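Local coordinates for protein NEDD8-conjugating enzyme UBC12 (Saccharomyces cerevisiae, PDB 3O2U) that accepts the ubiquitin-like protein NEDD8/RUB1 from its E1 complex and catalyses its covalent attachment to other proteins, chiefly the cullin CDC53, at residues P45-N50 against V68-D73; G80-N85 against D185-P190; P145-P150 against K157-G162; F106-D111 against K153-L158. All coordinates share one frame; numbering follows the deposited sequence.

Contact 1. Residues P45-N50 against V68-D73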
loop_
_atom_site.group_PDB
_atom_site.type_symbol
_atom_site.label_atom_id
_atom_site.label_comp_id
_atom_site.label_asym_id
_atom_site.label_seq_id
_atom_site.Cartn_x
_atom_site.Cartn_y
_atom_site.Cartn_z
ATOM N N PRO A 45 3.844 16.418 -4.648
ATOM C CA PRO A 45 5.131 16.139 -5.298
ATOM C C PRO A 45 5.959 15.126 -4.507
ATOM O O PRO A 45 6.895 14.543 -5.046
ATOM C CB PRO A 45 5.824 17.514 -5.319
ATOM C CG PRO A 45 4.707 18.501 -5.220
ATOM C CD PRO A 45 3.682 17.847 -4.333
ATOM N N THR A 46 5.589 14.897 -3.254
ATOM C CA THR A 46 6.290 13.940 -2.409
ATOM C C THR A 46 5.860 12.492 -2.655
ATOM O O THR A 46 6.401 11.569 -2.046
ATOM C CB THR A 46 6.046 14.254 -0.941
ATOM O OG1 THR A 46 4.651 14.525 -0.772
ATOM C CG2 THR A 46 6.858 15.485 -0.518
ATOM N N VAL A 47 4.887 12.295 -3.534
ATOM C CA VAL A 47 4.434 10.946 -3.843
ATOM C C VAL A 47 4.393 10.679 -5.332
ATOM O O VAL A 47 3.769 11.420 -6.094
ATOM C CB VAL A 47 3.041 10.645 -3.277
ATOM C CG1 VAL A 47 2.615 9.200 -3.662
ATOM C CG2 VAL A 47 3.030 10.814 -1.756
ATOM N N THR A 48 5.051 9.608 -5.747
ATOM C CA THR A 48 4.961 9.189 -7.134
ATOM C C THR A 48 4.381 7.772 -7.200
ATOM O O THR A 48 4.455 7.012 -6.230
ATOM C CB THR A 48 6.321 9.277 -7.812
ATOM O OG1 THR A 48 7.228 8.363 -7.193
ATOM C CG2 THR A 48 6.879 10.684 -7.661
ATOM N N LEU A 49 3.783 7.424 -8.331
ATOM C CA LEU A 49 3.041 6.177 -8.442
ATOM C C LEU A 49 3.337 5.537 -9.790
ATOM O O LEU A 49 3.353 6.220 -10.808
ATOM C CB LEU A 49 1.544 6.440 -8.289
ATOM C CG LEU A 49 0.638 5.210 -8.279
ATOM C CD1 LEU A 49 -0.692 5.512 -7.651
ATOM C CD2 LEU A 49 0.430 4.686 -9.699
ATOM N N ASN A 50 3.583 4.229 -9.777
ATOM C CA ASN A 50 3.818 3.455 -10.990
ATOM C C ASN A 50 2.777 2.362 -11.069
ATOM O O ASN A 50 2.583 1.612 -10.104
ATOM C CB ASN A 50 5.206 2.813 -10.962
ATOM C CG ASN A 50 6.320 3.845 -10.975
ATOM O OD1 ASN A 50 7.246 3.797 -10.161
ATOM N ND2 ASN A 50 6.221 4.799 -11.887
ATOM N N VAL A 68 3.815 2.533 -4.931
ATOM C CA VAL A 68 3.679 3.900 -4.431
ATOM C C VAL A 68 4.977 4.278 -3.745
ATOM O O VAL A 68 5.415 3.576 -2.853
ATOM C CB VAL A 68 2.526 4.028 -3.411
ATOM C CG1 VAL A 68 2.556 5.406 -2.748
ATOM C CG2 VAL A 68 1.193 3.812 -4.096
ATOM N N ILE A 69 5.577 5.391 -4.162
ATOM C CA ILE A 69 6.862 5.831 -3.613
ATOM C C ILE A 69 6.714 7.135 -2.821
ATOM O O ILE A 69 6.435 8.191 -3.389
ATOM C CB ILE A 69 7.900 6.038 -4.721
ATOM C CG1 ILE A 69 8.097 4.736 -5.511
ATOM C CG2 ILE A 69 9.225 6.516 -4.112
ATOM C CD1 ILE A 69 8.985 4.876 -6.737
ATOM N N VAL A 70 6.897 7.050 -1.506
ATOM C CA VAL A 70 6.786 8.213 -0.633
ATOM C C VAL A 70 8.179 8.786 -0.345
ATOM O O VAL A 70 9.052 8.079 0.158
ATOM C CB VAL A 70 6.047 7.830 0.672
ATOM C CG1 VAL A 70 5.866 9.036 1.572
ATOM C CG2 VAL A 70 4.665 7.237 0.319
ATOM N N ARG A 71 8.369 10.058 -0.698
ATOM C CA ARG A 71 9.621 10.784 -0.445
ATOM C C ARG A 71 9.298 12.103 0.272
ATOM O O ARG A 71 9.129 13.136 -0.368
ATOM C CB ARG A 71 10.351 11.065 -1.762
ATOM C CG ARG A 71 11.771 11.637 -1.597
ATOM C CD ARG A 71 12.487 11.655 -2.936
ATOM N NE ARG A 71 13.857 12.181 -2.864
ATOM C CZ ARG A 71 14.166 13.470 -3.020
ATOM N NH1 ARG A 71 13.205 14.367 -3.227
ATOM N NH2 ARG A 71 15.431 13.867 -2.959
ATOM N N PRO A 72 9.171 12.053 1.598
ATOM C CA PRO A 72 8.748 13.211 2.394
ATOM C C PRO A 72 9.762 14.335 2.255
ATOM O O PRO A 72 10.950 14.048 2.119
ATOM C CB PRO A 72 8.785 12.676 3.828
ATOM C CG PRO A 72 8.642 11.215 3.690
ATOM C CD PRO A 72 9.357 10.851 2.430
ATOM N N ASP A 73 9.324 15.586 2.292
ATOM C CA ASP A 73 10.288 16.680 2.237
ATOM C C ASP A 73 10.401 17.407 3.572
ATOM O O ASP A 73 10.997 18.485 3.653
ATOM C CB ASP A 73 9.961 17.647 1.103
ATOM C CG ASP A 73 8.602 18.309 1.266
ATOM O OD1 ASP A 73 7.886 17.986 2.237
ATOM O OD2 ASP A 73 8.254 19.155 0.416
HETATM O O HOH W 1 8.443 9.901 -4.747
#

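Contact 2. Residues G80-N85 against D185-P190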
loop_
_atom_site.group_PDB
_atom_site.type_symbol
_atom_site.label_atom_id
_atom_site.label_comp_id
_atom_site.label_asym_id
_atom_site.label_seq_id
_atom_site.Cartn_x
_atom_site.Cartn_y
_atom_site.Cartn_z
ATOM N N GLY A 80 14.128 10.627 2.436
ATOM C CA GLY A 80 14.209 9.186 2.228
ATOM C C GLY A 80 13.101 8.736 1.284
ATOM O O GLY A 80 12.030 9.332 1.262
ATOM N N SER A 81 13.347 7.689 0.499
ATOM C CA SER A 81 12.321 7.164 -0.402
ATOM C C SER A 81 11.813 5.788 0.059
ATOM O O SER A 81 12.565 4.813 0.055
ATOM C CB SER A 81 12.858 7.098 -1.840
ATOM O OG SER A 81 13.094 8.404 -2.349
ATOM N N ILE A 82 10.552 5.715 0.472
ATOM C CA ILE A 82 9.969 4.448 0.917
ATOM C C ILE A 82 8.930 3.987 -0.083
ATOM O O ILE A 82 7.953 4.683 -0.327
ATOM C CB ILE A 82 9.324 4.554 2.307
ATOM C CG1 ILE A 82 10.311 5.164 3.320
ATOM C CG2 ILE A 82 8.858 3.175 2.764
ATOM C CD1 ILE A 82 10.298 6.712 3.364
ATOM N N ASN A 83 9.163 2.843 -0.719
ATOM C CA ASN A 83 8.203 2.367 -1.703
ATOM C C ASN A 83 7.324 1.245 -1.165
ATOM O O ASN A 83 7.742 0.470 -0.299
ATOM C CB ASN A 83 8.870 2.004 -3.050
ATOM C CG ASN A 83 9.949 0.933 -2.918
ATOM O OD1 ASN A 83 10.556 0.763 -1.864
ATOM N ND2 ASN A 83 10.197 0.214 -4.012
ATOM N N PHE A 84 6.096 1.186 -1.677
ATOM C CA PHE A 84 5.091 0.213 -1.249
ATOM C C PHE A 84 4.478 -0.410 -2.496
ATOM O O PHE A 84 4.315 0.254 -3.519
ATOM C CB PHE A 84 3.938 0.886 -0.484
ATOM C CG PHE A 84 4.356 1.575 0.783
ATOM C CD1 PHE A 84 4.253 0.932 2.014
ATOM C CD2 PHE A 84 4.855 2.872 0.747
ATOM C CE1 PHE A 84 4.633 1.588 3.203
ATOM C CE2 PHE A 84 5.234 3.530 1.928
ATOM C CZ PHE A 84 5.126 2.890 3.148
ATOM N N ASN A 85 4.117 -1.680 -2.398
ATOM C CA ASN A 85 3.308 -2.305 -3.432
ATOM C C ASN A 85 1.882 -2.356 -2.914
ATOM O O ASN A 85 1.657 -2.676 -1.744
ATOM C CB ASN A 85 3.797 -3.720 -3.733
ATOM C CG ASN A 85 4.667 -3.797 -4.981
ATOM O OD1 ASN A 85 4.816 -2.822 -5.717
ATOM N ND2 ASN A 85 5.249 -4.961 -5.217
ATOM N N ASP A 185 17.662 -0.753 5.242
ATOM C CA ASP A 185 18.087 -0.391 3.890
ATOM C C ASP A 185 18.515 1.068 3.759
ATOM O O ASP A 185 17.986 1.943 4.430
ATOM C CB ASP A 185 16.963 -0.658 2.896
ATOM C CG ASP A 185 16.705 -2.136 2.698
ATOM O OD1 ASP A 185 17.650 -2.940 2.864
ATOM O OD2 ASP A 185 15.560 -2.486 2.364
ATOM N N ASN A 186 19.468 1.309 2.870
ATOM C CA ASN A 186 19.851 2.656 2.479
ATOM C C ASN A 186 18.806 3.214 1.531
ATOM O O ASN A 186 18.690 2.755 0.393
ATOM C CB ASN A 186 21.219 2.618 1.800
ATOM C CG ASN A 186 21.746 4.006 1.467
ATOM O OD1 ASN A 186 21.003 4.873 1.007
ATOM N ND2 ASN A 186 23.036 4.212 1.683
ATOM N N ILE A 187 18.028 4.193 1.994
ATOM C CA ILE A 187 16.975 4.755 1.160
ATOM C C ILE A 187 17.156 6.253 0.842
ATOM O O ILE A 187 16.246 6.879 0.302
ATOM C CB ILE A 187 15.559 4.542 1.778
ATOM C CG1 ILE A 187 15.423 5.289 3.111
ATOM C CG2 ILE A 187 15.253 3.065 1.974
ATOM C CD1 ILE A 187 14.017 5.209 3.710
ATOM N N VAL A 188 18.327 6.811 1.148
ATOM C CA VAL A 188 18.541 8.254 0.989
ATOM C C VAL A 188 18.954 8.734 -0.411
ATOM O O VAL A 188 18.872 9.920 -0.692
ATOM C CB VAL A 188 19.522 8.805 2.036
ATOM C CG1 VAL A 188 18.903 8.737 3.413
ATOM C CG2 VAL A 188 20.817 8.016 2.013
ATOM N N SER A 189 19.383 7.842 -1.295
ATOM C CA SER A 189 19.691 8.288 -2.663
ATOM C C SER A 189 18.435 8.870 -3.354
ATOM O O SER A 189 17.334 8.331 -3.187
ATOM C CB SER A 189 20.305 7.148 -3.486
ATOM O OG SER A 189 21.469 6.625 -2.851
ATOM N N PRO A 190 18.583 9.958 -4.144
ATOM C CA PRO A 190 19.784 10.691 -4.586
ATOM C C PRO A 190 20.588 11.279 -3.442
ATOM O O PRO A 190 20.555 10.792 -2.310
ATOM C CB PRO A 190 19.213 11.849 -5.415
ATOM C CG PRO A 190 17.792 11.974 -4.987
ATOM C CD PRO A 190 17.358 10.568 -4.693
HETATM O O HOH W 2 15.173 9.708 -1.617
#

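Contact 3. Residues P145-P150 against K157-G162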
loop_
_atom_site.group_PDB
_atom_site.type_symbol
_atom_site.label_atom_id
_atom_site.label_comp_id
_atom_site.label_asym_id
_atom_site.label_seq_id
_atom_site.Cartn_x
_atom_site.Cartn_y
_atom_site.Cartn_z
ATOM N N PRO A 145 4.450 9.945 12.775
ATOM C CA PRO A 145 4.545 8.572 13.263
ATOM C C PRO A 145 3.879 8.484 14.626
ATOM O O PRO A 145 3.943 9.429 15.410
ATOM C CB PRO A 145 6.058 8.346 13.413
ATOM C CG PRO A 145 6.699 9.388 12.587
ATOM C CD PRO A 145 5.774 10.571 12.624
ATOM N N ASN A 146 3.258 7.349 14.896
ATOM C CA ASN A 146 2.509 7.138 16.119
ATOM C C ASN A 146 3.093 5.941 16.854
ATOM O O ASN A 146 3.181 4.848 16.294
ATOM C CB ASN A 146 1.039 6.883 15.759
ATOM C CG ASN A 146 0.164 6.635 16.972
ATOM O OD1 ASN A 146 0.609 6.745 18.116
ATOM N ND2 ASN A 146 -1.097 6.297 16.723
ATOM N N PRO A 147 3.497 6.131 18.118
ATOM C CA PRO A 147 4.089 4.994 18.827
ATOM C C PRO A 147 3.048 4.001 19.343
ATOM O O PRO A 147 3.421 3.004 19.965
ATOM C CB PRO A 147 4.820 5.649 20.007
ATOM C CG PRO A 147 4.213 7.014 20.161
ATOM C CD PRO A 147 3.321 7.306 18.984
ATOM N N ASN A 148 1.771 4.246 19.064
ATOM C CA ASN A 148 0.693 3.443 19.643
ATOM C C ASN A 148 0.233 2.227 18.833
ATOM O O ASN A 148 -0.621 1.461 19.285
ATOM C CB ASN A 148 -0.498 4.339 19.988
ATOM C CG ASN A 148 -0.135 5.411 21.003
ATOM O OD1 ASN A 148 0.508 5.126 22.016
ATOM N ND2 ASN A 148 -0.533 6.648 20.732
ATOM N N ASP A 149 0.790 2.047 17.642
ATOM C CA ASP A 149 0.536 0.834 16.864
ATOM C C ASP A 149 1.861 0.171 16.533
ATOM O O ASP A 149 2.254 0.108 15.364
ATOM C CB ASP A 149 -0.208 1.165 15.577
ATOM C CG ASP A 149 -1.623 1.615 15.829
ATOM O OD1 ASP A 149 -2.535 0.769 15.719
ATOM O OD2 ASP A 149 -1.822 2.808 16.149
ATOM N N PRO A 150 2.558 -0.324 17.567
ATOM C CA PRO A 150 3.976 -0.673 17.450
ATOM C C PRO A 150 4.198 -2.029 16.794
ATOM O O PRO A 150 4.179 -3.047 17.485
ATOM C CB PRO A 150 4.449 -0.723 18.916
ATOM C CG PRO A 150 3.259 -0.314 19.767
ATOM C CD PRO A 150 2.047 -0.569 18.924
ATOM N N LYS A 157 9.755 2.486 20.995
ATOM C CA LYS A 157 10.466 2.896 22.207
ATOM C C LYS A 157 11.250 4.179 22.003
ATOM O O LYS A 157 11.163 5.095 22.816
ATOM C CB LYS A 157 11.415 1.797 22.686
ATOM C CG LYS A 157 10.719 0.572 23.246
ATOM C CD LYS A 157 11.728 -0.535 23.547
ATOM C CE LYS A 157 11.039 -1.838 23.938
ATOM N NZ LYS A 157 11.935 -3.014 23.730
ATOM N N LEU A 158 12.022 4.242 20.922
ATOM C CA LEU A 158 12.876 5.400 20.653
ATOM C C LEU A 158 12.098 6.692 20.434
ATOM O O LEU A 158 12.572 7.781 20.767
ATOM C CB LEU A 158 13.755 5.144 19.435
ATOM C CG LEU A 158 15.233 4.906 19.709
ATOM C CD1 LEU A 158 15.607 3.454 19.419
ATOM C CD2 LEU A 158 16.057 5.852 18.871
ATOM N N LEU A 159 10.915 6.568 19.846
ATOM C CA LEU A 159 10.090 7.726 19.550
ATOM C C LEU A 159 9.616 8.326 20.868
ATOM O O LEU A 159 9.561 9.544 21.028
ATOM C CB LEU A 159 8.909 7.320 18.665
ATOM C CG LEU A 159 8.012 8.440 18.117
ATOM C CD1 LEU A 159 8.838 9.554 17.484
ATOM C CD2 LEU A 159 7.008 7.872 17.132
ATOM N N CYS A 160 9.297 7.456 21.821
ATOM C CA CYS A 160 8.947 7.892 23.167
ATOM C C CYS A 160 10.145 8.512 23.889
ATOM O O CYS A 160 9.989 9.458 24.657
ATOM C CB CYS A 160 8.388 6.725 23.979
ATOM S SG CYS A 160 6.885 6.003 23.281
ATOM N N GLU A 161 11.336 7.979 23.627
ATOM C CA GLU A 161 12.566 8.453 24.264
ATOM C C GLU A 161 13.028 9.832 23.790
ATOM O O GLU A 161 14.139 10.262 24.113
ATOM C CB GLU A 161 13.705 7.455 24.033
ATOM C CG GLU A 161 13.936 6.466 25.160
ATOM C CD GLU A 161 15.123 5.562 24.879
ATOM O OE1 GLU A 161 16.056 6.020 24.184
ATOM O OE2 GLU A 161 15.124 4.398 25.341
ATOM N N GLY A 162 12.200 10.523 23.018
ATOM C CA GLY A 162 12.550 11.860 22.575
ATOM C C GLY A 162 12.810 11.998 21.090
ATOM O O GLY A 162 12.977 11.009 20.373
#

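Contact 4. Residues F106-D111 against K153-L158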
loop_
_atom_site.group_PDB
_atom_site.type_symbol
_atom_site.label_atom_id
_atom_site.label_comp_id
_atom_site.label_asym_id
_atom_site.label_seq_id
_atom_site.Cartn_x
_atom_site.Cartn_y
_atom_site.Cartn_z
ATOM N N PHE A 106 13.051 1.825 9.705
ATOM C CA PHE A 106 12.877 1.964 11.146
ATOM C C PHE A 106 11.668 2.856 11.412
ATOM O O PHE A 106 11.780 4.073 11.403
ATOM C CB PHE A 106 14.124 2.600 11.744
ATOM C CG PHE A 106 14.216 2.478 13.230
ATOM C CD1 PHE A 106 14.346 1.231 13.828
ATOM C CD2 PHE A 106 14.207 3.611 14.031
ATOM C CE1 PHE A 106 14.449 1.115 15.197
ATOM C CE2 PHE A 106 14.306 3.498 15.407
ATOM C CZ PHE A 106 14.425 2.255 15.988
ATOM N N HIS A 107 10.509 2.244 11.611
ATOM C CA HIS A 107 9.280 3.000 11.813
ATOM C C HIS A 107 8.350 2.198 12.722
ATOM O O HIS A 107 8.186 0.993 12.540
ATOM C CB HIS A 107 8.607 3.271 10.465
ATOM C CG HIS A 107 7.408 4.160 10.563
ATOM N ND1 HIS A 107 7.410 5.459 10.113
ATOM C CD2 HIS A 107 6.178 3.938 11.079
ATOM C CE1 HIS A 107 6.222 6.000 10.328
ATOM N NE2 HIS A 107 5.463 5.099 10.926
ATOM N N PRO A 108 7.748 2.859 13.716
ATOM C CA PRO A 108 6.930 2.127 14.693
ATOM C C PRO A 108 5.786 1.354 14.035
ATOM O O PRO A 108 5.394 0.303 14.543
ATOM C CB PRO A 108 6.365 3.232 15.594
ATOM C CG PRO A 108 6.634 4.514 14.891
ATOM C CD PRO A 108 7.798 4.303 13.988
ATOM N N ASN A 109 5.288 1.840 12.900
ATOM C CA ASN A 109 4.069 1.274 12.328
ATOM C C ASN A 109 4.297 0.290 11.162
ATOM O O ASN A 109 3.344 -0.189 10.543
ATOM C CB ASN A 109 3.094 2.403 11.964
ATOM C CG ASN A 109 2.934 3.423 13.100
ATOM O OD1 ASN A 109 3.108 4.633 12.906
ATOM N ND2 ASN A 109 2.602 2.935 14.289
ATOM N N ILE A 110 5.561 -0.049 10.905
ATOM C CA ILE A 110 5.917 -0.987 9.838
ATOM C C ILE A 110 6.870 -2.050 10.382
ATOM O O ILE A 110 7.854 -1.715 11.038
ATOM C CB ILE A 110 6.571 -0.244 8.640
ATOM C CG1 ILE A 110 5.694 0.944 8.241
ATOM C CG2 ILE A 110 6.796 -1.206 7.452
ATOM C CD1 ILE A 110 6.334 1.900 7.283
ATOM N N ASP A 111 6.571 -3.326 10.150
ATOM C CA ASP A 111 7.440 -4.385 10.663
ATOM C C ASP A 111 8.483 -4.809 9.635
ATOM O O ASP A 111 8.491 -4.328 8.503
ATOM C CB ASP A 111 6.641 -5.584 11.206
ATOM C CG ASP A 111 5.925 -6.363 10.120
ATOM O OD1 ASP A 111 6.326 -6.263 8.936
ATOM O OD2 ASP A 111 4.964 -7.088 10.466
ATOM N N LYS A 153 8.919 -2.555 17.792
ATOM C CA LYS A 153 8.991 -2.097 19.173
ATOM C C LYS A 153 10.187 -1.198 19.427
ATOM O O LYS A 153 10.100 -0.271 20.221
ATOM C CB LYS A 153 8.998 -3.288 20.136
ATOM C CG LYS A 153 7.659 -4.004 20.225
ATOM C CD LYS A 153 7.814 -5.393 20.838
ATOM C CE LYS A 153 8.559 -5.342 22.167
ATOM N NZ LYS A 153 8.806 -6.702 22.728
ATOM N N ASP A 154 11.303 -1.460 18.755
ATOM C CA ASP A 154 12.488 -0.618 18.925
ATOM C C ASP A 154 12.225 0.827 18.504
ATOM O O ASP A 154 12.620 1.766 19.198
ATOM C CB ASP A 154 13.668 -1.175 18.132
ATOM C CG ASP A 154 14.150 -2.511 18.661
ATOM O OD1 ASP A 154 13.845 -2.832 19.829
ATOM O OD2 ASP A 154 14.836 -3.237 17.903
ATOM N N ALA A 155 11.573 1.003 17.354
ATOM C CA ALA A 155 11.212 2.341 16.892
ATOM C C ALA A 155 10.196 2.991 17.823
ATOM O O ALA A 155 10.318 4.163 18.140
ATOM C CB ALA A 155 10.678 2.314 15.452
ATOM N N ALA A 156 9.189 2.228 18.243
ATOM C CA ALA A 156 8.170 2.750 19.158
ATOM C C ALA A 156 8.816 3.256 20.452
ATOM O O ALA A 156 8.488 4.333 20.933
ATOM C CB ALA A 156 7.100 1.694 19.457
ATOM N N LYS A 157 9.755 2.486 20.995
ATOM C CA LYS A 157 10.466 2.896 22.207
ATOM C C LYS A 157 11.250 4.179 22.003
ATOM O O LYS A 157 11.163 5.095 22.816
ATOM C CB LYS A 157 11.415 1.797 22.686
ATOM C CG LYS A 157 10.719 0.572 23.246
ATOM C CD LYS A 157 11.728 -0.535 23.547
ATOM C CE LYS A 157 11.039 -1.838 23.938
ATOM N NZ LYS A 157 11.935 -3.014 23.730
ATOM N N LEU A 158 12.022 4.242 20.922
ATOM C CA LEU A 158 12.876 5.400 20.653
ATOM C C LEU A 158 12.098 6.692 20.434
ATOM O O LEU A 158 12.572 7.781 20.767
ATOM C CB LEU A 158 13.755 5.144 19.435
ATOM C CG LEU A 158 15.233 4.906 19.709
ATOM C CD1 LEU A 158 15.607 3.454 19.419
ATOM C CD2 LEU A 158 16.057 5.852 18.871
#

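Contact 1. Residues P45-N50 against V68-D73
Three backbone hydrogen bonds join residues 46-48 to 69-71, where strand 47-51, at one border of the four-stranded antiparallel sheet of the E2 fold, pairs with 65-70. I69 N donates to T48 O over 2.9 Å, nearly along the C=O axis, and T48 N answers to I69 O at 3.1 Å in the carbonyl plane, which makes T48 and I69 a hydrogen-bonded pair. Past the strand ends, R71 N meets T46 O at 2.8 Å with an almost linear N-H...O angle of 173°. I69 O gathers more partners: a water donates to it at 3.0 Å while bonding T48 OG1, and V47 CA brings its hydrogen to the same oxygen, 3.4 Å away. T48 holds OG1 in the crowded position between the backbone N and the carbonyl carbon (chi1 64°), which lays the hydroxyl against I69 CB at 3.5 Å. I69 CD1 extends to within 4.0 Å of N50 OD1. Replacing I69 by an alanine would remove the branches beside T48 OG1 and N50 OD1, and would probably loosen this side of the strand pair. On the other face V47 and V68 cross obliquely, CG1 to CG1 at 3.9 Å, while V47 and L49 rest on I135 and V70 on L139. T46 closes the end with CG2 against the carboxylate of D73. One face thus mixes the T48 hydroxyl, its water and N50 with the aliphatic I69, the other carries V47, L49, V68 and V70 toward helix 131-143, and the straight backbone bonds fix the register.

Contact 2. Residues G80-N85 against D185-P190
In this E2 fold the C-terminal tail, residues 185-190, folds back onto the start of strand 82-87, the third strand of the antiparallel sheet. The tight part is built around I187. Its CG1 takes the crowded position between the backbone N and the carbonyl carbon (chi1 64°), with the chain extended beyond it, so CD1 reaches across to I82 CG1 at 3.7 Å and CB lies 3.5 Å from S81 O. The two isoleucines cross obliquely, and I82 also rests on C101 and F142 in the interior. G80 lies alongside, its CA 3.6 Å from I187 O; a beta carbon there would crowd I187 CD1. An alanine in place of I187 would remove the CD1 methyl from I82 and would probably loosen the tail on the strand, although the backbone bond could remain. Polar closure comes from that bond, in which S81 N donates to I187 O over 3.0 Å, although the donor stands 29° above the carbonyl plane. Outward the contact loosens. V188 and S189 direct their side chains away from the strand, and S189 and P190, which follows a cis peptide bond, are exposed, P190 still touching R71. Across this open side the tie is made through water: one molecule bonds S81 OG at 2.6 Å and donates to S189 O at 3.0 Å.

Contact 3. Residues P145-P150 against K157-G162
A single methyl group, CD2 of L159, carries most of this contact, meeting two prolines that flank an asparagine. L159 CD2 lies 3.9 Å from P145 CB and 3.8 Å from P145 O, and farther along it reaches P147 CD at 4.2 Å. The leucine stands on the last turn of helix 153-160 with CG anti to the backbone N (chi1 -173°), and chi2 of 49° turns CD2 out to the loop. P147 and L159 cross at about a right angle, the methyl nearest the ring at CD. One residue on, C160 adds a second contact: its SG, anti to the carbonyl carbon (chi1 -61°), packs on P147 CB at 3.9 Å. The leucine also leans on Y76 and on F166 of helix 163-174, so it joins the loop, its own helix and the next. Hydrogen bonds within the loop and from N109 define its shape. In an Asx turn, N146 OD1 accepts from N148 N at 2.9 Å, the donor well above the amide plane, inside a type I turn from N146 to D149. N109 ND2 donates to both N146 O and D149 O, bracketing the same turn. The side chain of N146 lies about 8 Å from that of C117, the predicted thioester cysteine, and D149 touches that cysteine, so the loop runs past the probable active site. With methyl, ring methylene, sulfur and one carbonyl oxygen meeting across it, the contact is mainly apolar and nondirectional, whereas the directional bonds lie in the Asx turn and at N109.

Contact 4. Residues F106-D111 against K153-L158
This buried, apolar contact seats the His-Pro-Asn motif of the ubiquitin-conjugating family, here H107, P108 and N109, on helix 153-160. The A155 methyl is the wedge. A155 CB stands 3.7 Å from the centroid of the F106 ring and only 9° off its normal, a CH-pi contact squarely over the face, while on its other side it presses to within 3.4 Å of P108 N. F106 reaches the helix because its CG is anti to the backbone N (chi1 -165°), and its tip closes on the backbone itself, CZ to A155 CA being 3.3 Å. L158 comes at the ring edge, CD1 3.8 Å from F106 CZ, and D154 lays its CB beside CE1, its carboxylate inclined to the ring. F106 is further enclosed by A169 and T173 of helix 163-174 and by Y184, whose ring meets it edge-to-face. One residue along the helix, P108 CB meets A156 CB at 4.2 Å, so the motif rests on small alanines. The CB of H107 points away from this helix, and its ring meets F142 edge-to-face; its side chain is about 8 Å from that of C117, the predicted thioester cysteine, whose backbone is hydrogen-bonded to that of N109. A type I turn from H107 to I110 sets the three residues in order. Inside it P108 CD sits 3.2 Å above one face of the H107 imidazole, toward its rim, and H107 NE2 donates to N109 OD1 over 3.1 Å, the oxygen 16° out of the ring plane.

The four contacts form two pairs in one E2 domain. Contacts 1 and 2, with centres 10 Å apart, share the antiparallel sheet, which leads from its outermost strand 47-51 through 65-70 and 82-87 to the C-terminal tail. Contacts 3 and 4 have centres about 6 Å apart, both use helix 153-160, and touch directly. The pairs do not touch: centres of contacts 1 and 3 are about 23 Å apart, though atoms of contacts 2 and 4 approach to about 4 Å. Along the chain contact 1 closes first; contact 2 then spans the segments of contacts 4 and 3. Sheet and tail thus form one region, while contacts 3 and 4 lie beside the predicted active-site cysteine and probably shape its surroundings.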